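Local coordinates for protein thioesterase (Streptomyces coelicolor, PDB 3QMW) that probably hydrolyses thioesters in the prodiginine biosynthetic pathway, as an alpha/beta-hydrolase-fold enzyme of the thioesterase family, at residues 112-115 with 116-120; 154-157 with 158-162. All blocks are in the same frame, centred on the assembly; numbering follows the deposited sequence.

Contact 1. Residues 112-115 with 116-120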
loop_
_atom_site.group_PDB
_atom_site.type_symbol
_atom_site.label_atom_id
_atom_site.label_comp_id
_atom_site.label_asym_id
_atom_site.label_seq_id
_atom_site.Cartn_x
_atom_site.Cartn_y
_atom_site.Cartn_z
ATOM N N TYR D 112 19.889 -11.591 -0.105
ATOM C CA TYR D 112 20.060 -12.923 0.470
ATOM C C TYR D 112 21.479 -13.119 1.015
ATOM O O TYR D 112 21.665 -13.498 2.174
ATOM C CB TYR D 112 19.709 -13.968 -0.602
ATOM C CG TYR D 112 20.099 -15.396 -0.301
ATOM C CD1 TYR D 112 19.693 -16.025 0.874
ATOM C CD2 TYR D 112 20.851 -16.133 -1.215
ATOM C CE1 TYR D 112 20.045 -17.350 1.139
ATOM C CE2 TYR D 112 21.205 -17.444 -0.960
ATOM C CZ TYR D 112 20.798 -18.048 0.215
ATOM O OH TYR D 112 21.161 -19.348 0.460
ATOM N N GLU D 113 22.474 -12.827 0.182
ATOM C CA GLU D 113 23.873 -12.957 0.580
ATOM C C GLU D 113 24.253 -12.111 1.789
ATOM O O GLU D 113 24.934 -12.604 2.679
ATOM C CB GLU D 113 24.784 -12.632 -0.587
ATOM C CG GLU D 113 24.781 -13.717 -1.648
ATOM C CD GLU D 113 25.566 -14.945 -1.238
ATOM O OE1 GLU D 113 26.655 -14.799 -0.628
ATOM O OE2 GLU D 113 25.092 -16.061 -1.539
ATOM N N VAL D 114 23.826 -10.857 1.834
ATOM C CA VAL D 114 24.046 -10.034 3.031
ATOM C C VAL D 114 23.323 -10.614 4.264
ATOM O O VAL D 114 23.810 -10.485 5.397
ATOM C CB VAL D 114 23.588 -8.565 2.824
ATOM C CG1 VAL D 114 23.483 -7.833 4.171
ATOM C CG2 VAL D 114 24.533 -7.835 1.866
ATOM N N ALA D 115 22.163 -11.236 4.041
ATOM C CA ALA D 115 21.409 -11.872 5.124
ATOM C C ALA D 115 22.250 -12.967 5.767
ATOM O O ALA D 115 22.494 -12.957 6.975
ATOM C CB ALA D 115 20.104 -12.445 4.598
ATOM N N CYS D 116 22.705 -13.895 4.938
ATOM C CA CYS D 116 23.616 -14.942 5.371
ATOM C C CYS D 116 24.829 -14.381 6.119
ATOM O O CYS D 116 25.141 -14.813 7.225
ATOM C CB CYS D 116 24.079 -15.750 4.160
ATOM S SG CYS D 116 22.709 -16.574 3.283
ATOM N N VAL D 117 25.501 -13.408 5.522
ATOM C CA VAL D 117 26.723 -12.856 6.103
ATOM C C VAL D 117 26.502 -12.243 7.492
ATOM O O VAL D 117 27.375 -12.328 8.344
ATOM C CB VAL D 117 27.382 -11.837 5.142
ATOM C CG1 VAL D 117 28.511 -11.074 5.834
ATOM C CG2 VAL D 117 27.885 -12.558 3.888
ATOM N N LEU D 118 25.345 -11.639 7.727
ATOM C CA LEU D 118 25.038 -11.098 9.052
ATOM C C LEU D 118 24.716 -12.218 10.066
ATOM O O LEU D 118 24.884 -12.034 11.278
ATOM C CB LEU D 118 23.889 -10.088 8.970
ATOM C CG LEU D 118 24.228 -8.775 8.248
ATOM C CD1 LEU D 118 22.953 -8.065 7.810
ATOM C CD2 LEU D 118 25.076 -7.856 9.117
ATOM N N ARG D 119 24.255 -13.369 9.571
ATOM C CA ARG D 119 24.049 -14.555 10.418
ATOM C C ARG D 119 25.383 -15.103 10.900
ATOM O O ARG D 119 25.582 -15.273 12.107
ATOM C CB ARG D 119 23.279 -15.663 9.679
ATOM C CG ARG D 119 23.108 -16.963 10.482
ATOM C CD ARG D 119 22.081 -17.893 9.854
ATOM N NE ARG D 119 22.528 -18.445 8.574
ATOM C CZ ARG D 119 21.891 -19.403 7.891
ATOM N NH1 ARG D 119 20.767 -19.948 8.352
ATOM N NH2 ARG D 119 22.389 -19.832 6.734
ATOM N N ARG D 120 26.294 -15.366 9.963
ATOM C CA ARG D 120 27.633 -15.868 10.298
ATOM C C ARG D 120 28.334 -14.993 11.343
ATOM O O ARG D 120 29.015 -15.506 12.230
ATOM C CB ARG D 120 28.520 -15.983 9.048
ATOM C CG ARG D 120 27.954 -16.873 7.930
ATOM C CD ARG D 120 29.063 -17.492 7.060
ATOM N NE ARG D 120 30.147 -16.550 6.754
ATOM C CZ ARG D 120 30.218 -15.769 5.672
ATOM N NH1 ARG D 120 31.259 -14.955 5.515
ATOM N NH2 ARG D 120 29.263 -15.792 4.745
#

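Contact 2. Residues 154-157 with 158-162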
loop_
_atom_site.group_PDB
_atom_site.type_symbol
_atom_site.label_atom_id
_atom_site.label_comp_id
_atom_site.label_asym_id
_atom_site.label_seq_id
_atom_site.Cartn_x
_atom_site.Cartn_y
_atom_site.Cartn_z
ATOM N N ARG D 154 22.300 -3.220 -24.703
ATOM C CA ARG D 154 21.252 -2.221 -24.744
ATOM C C ARG D 154 19.943 -2.904 -25.090
ATOM O O ARG D 154 18.962 -2.771 -24.358
ATOM C CB ARG D 154 21.559 -1.120 -25.762
ATOM C CG ARG D 154 20.649 0.092 -25.622
ATOM C CD ARG D 154 21.133 1.310 -26.411
ATOM N NE ARG D 154 20.460 2.538 -25.960
ATOM C CZ ARG D 154 19.969 3.507 -26.746
ATOM N NH1 ARG D 154 20.036 3.437 -28.077
ATOM N NH2 ARG D 154 19.380 4.565 -26.189
ATOM N N GLU D 155 19.936 -3.653 -26.190
ATOM C CA GLU D 155 18.706 -4.277 -26.670
ATOM C C GLU D 155 18.147 -5.301 -25.671
ATOM O O GLU D 155 16.934 -5.468 -25.574
ATOM C CB GLU D 155 18.892 -4.914 -28.057
ATOM C CG GLU D 155 17.543 -5.137 -28.787
ATOM C CD GLU D 155 17.669 -5.714 -30.207
ATOM O OE1 GLU D 155 18.624 -6.486 -30.481
ATOM O OE2 GLU D 155 16.791 -5.394 -31.048
ATOM N N VAL D 156 19.019 -5.966 -24.920
ATOM C CA VAL D 156 18.563 -6.919 -23.906
ATOM C C VAL D 156 17.809 -6.206 -22.787
ATOM O O VAL D 156 16.768 -6.673 -22.349
ATOM C CB VAL D 156 19.726 -7.763 -23.321
ATOM C CG1 VAL D 156 19.467 -8.127 -21.855
ATOM C CG2 VAL D 156 19.950 -9.015 -24.168
ATOM N N ILE D 157 18.328 -5.072 -22.338
ATOM C CA ILE D 157 17.649 -4.284 -21.314
ATOM C C ILE D 157 16.339 -3.689 -21.842
ATOM O O ILE D 157 15.356 -3.596 -21.105
ATOM C CB ILE D 157 18.554 -3.161 -20.789
ATOM C CG1 ILE D 157 19.706 -3.750 -19.976
ATOM C CG2 ILE D 157 17.766 -2.201 -19.919
ATOM C CD1 ILE D 157 19.303 -4.199 -18.599
ATOM N N ARG D 158 16.337 -3.297 -23.118
ATOM C CA ARG D 158 15.148 -2.732 -23.768
ATOM C C ARG D 158 14.002 -3.730 -23.845
ATOM O O ARG D 158 12.855 -3.370 -23.600
ATOM C CB ARG D 158 15.477 -2.256 -25.180
ATOM C CG ARG D 158 14.284 -1.655 -25.931
ATOM C CD ARG D 158 14.685 -1.095 -27.299
ATOM N NE ARG D 158 15.790 -0.131 -27.208
ATOM C CZ ARG D 158 16.995 -0.262 -27.779
ATOM N NH1 ARG D 158 17.304 -1.320 -28.536
ATOM N NH2 ARG D 158 17.905 0.695 -27.602
ATOM N N ASP D 159 14.322 -4.975 -24.193
ATOM C CA ASP D 159 13.317 -6.028 -24.346
ATOM C C ASP D 159 12.834 -6.561 -22.993
ATOM O O ASP D 159 11.824 -7.263 -22.929
ATOM C CB ASP D 159 13.862 -7.178 -25.212
ATOM C CG ASP D 159 14.248 -6.728 -26.620
ATOM O OD1 ASP D 159 13.567 -5.849 -27.195
ATOM O OD2 ASP D 159 15.241 -7.256 -27.158
ATOM N N LEU D 160 13.566 -6.239 -21.926
ATOM C CA LEU D 160 13.140 -6.539 -20.549
ATOM C C LEU D 160 12.400 -5.364 -19.901
ATOM O O LEU D 160 11.915 -5.492 -18.784
ATOM C CB LEU D 160 14.347 -6.929 -19.672
ATOM C CG LEU D 160 14.993 -8.311 -19.850
ATOM C CD1 LEU D 160 16.218 -8.463 -18.945
ATOM C CD2 LEU D 160 14.007 -9.429 -19.570
ATOM N N GLY D 161 12.326 -4.227 -20.592
ATOM C CA GLY D 161 11.591 -3.055 -20.104
ATOM C C GLY D 161 12.413 -2.054 -19.307
ATOM O O GLY D 161 11.855 -1.201 -18.615
ATOM N N GLY D 162 13.736 -2.137 -19.421
ATOM C CA GLY D 162 14.641 -1.309 -18.627
ATOM C C GLY D 162 14.882 0.082 -19.171
ATOM O O GLY D 162 15.094 1.020 -18.401
#

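Contact 1. Residues 112-115 with 116-120
Tyr112 and Cys116 meet in a sulfur-aromatic contact one helical turn apart, on the last turns of helix 106-120, the crossover helix between parallel strands 99-104 and 129-132. Cys116 SG stands 4.0 Å from the centroid of the Tyr112 ring, 31° off its normal, and comes nearest at CE1, 3.5 Å away. With CG anti to the backbone N (chi1 168°) the ring stands out beside the helix, and the small thiol, anti to its own carbonyl carbon, turns back toward it. The main chain beneath is tied by Cys116 N to Tyr112 O, at 3.0 Å. On another side of the helix Val114 and Leu118 lie side by side, CG1 of Val114 3.7 Å from CD1 of Leu118; these branched side chains pack on helix 79-91, and Ala115 is small enough to sit close to Leu101 of strand 99-104. The polar ends look elsewhere: Tyr112 OH bonds Trp193 NE1, Glu113 OE2 bonds Tyr191 OH, and Arg119 NH1 bonds the carbonyl of Pro198. The hydroxyl and carboxylate of two buried residues thus find partners beyond the helix, while the polarisable sulfur and the aliphatic branches pack by dispersion.

Contact 2. Residues 154-157 with 158-162
Ile157 O accepts a 2.8 Å hydrogen bond from Gly162 N, the shortest between the two segments, and a weak one from Leu160 N. Upstream, Arg158 N bonds Arg154 O, and Asp159 N bonds Glu155 O at 3.0 Å. The arginines meet one turn apart with guanidinium planes 85° apart: Arg158 NH2 stands 3.2 Å above one face of the Arg154 guanidinium, nearer the border of the group than its middle, and also lies 3.4 Å from Arg154 CG. A bend at chi3 (-54°) turns the Arg158 group back along the helix to this place, a pairing of like charges. Arg154 also touches Ala171 and Phe174 of helix 169-176. With an alanine in place of Arg154 the surface under Arg158 NH2 is gone, and the Arg158 guanidinium would probably be freer to turn. Long, flexible arginines suit this partly exposed flank. Farther along, Ile157 CG2 packs 3.5 Å from Gly162 CA, where a side chain on the glycine would clash with it. Leu160 turns its apolar side chain to Ile213 and touches the probable Ser-His-Asp triad. Gly161 has a positive phi (92°) that favours glycine, and this, with the Gly162 N to Ile157 O bond, makes the Schellman motif that ends helix 150-159.

Overall arrangement
Contact 1 comes first along the chain, at the end of helix 106-120, and contact 2 follows at the end of helix 150-159; they do not touch. Their centres lie 31 Å apart on opposite sides of the chain's centre, with nearest atoms about 19 Å apart. Helix 106-120 belongs to the beta-alpha-beta unit of the parallel sheet and starts just after Ser105, the probable nucleophile on its elbow. Helix 150-159 instead belongs to the insertion between strands 129-132 and 203-208, where helices 169-176 and 178-189 also lie. Contact 1 is largely buried, on a helix packed against the sheet, whereas contact 2 is a surface helix end whose Leu160 reaches the probable catalytic triad.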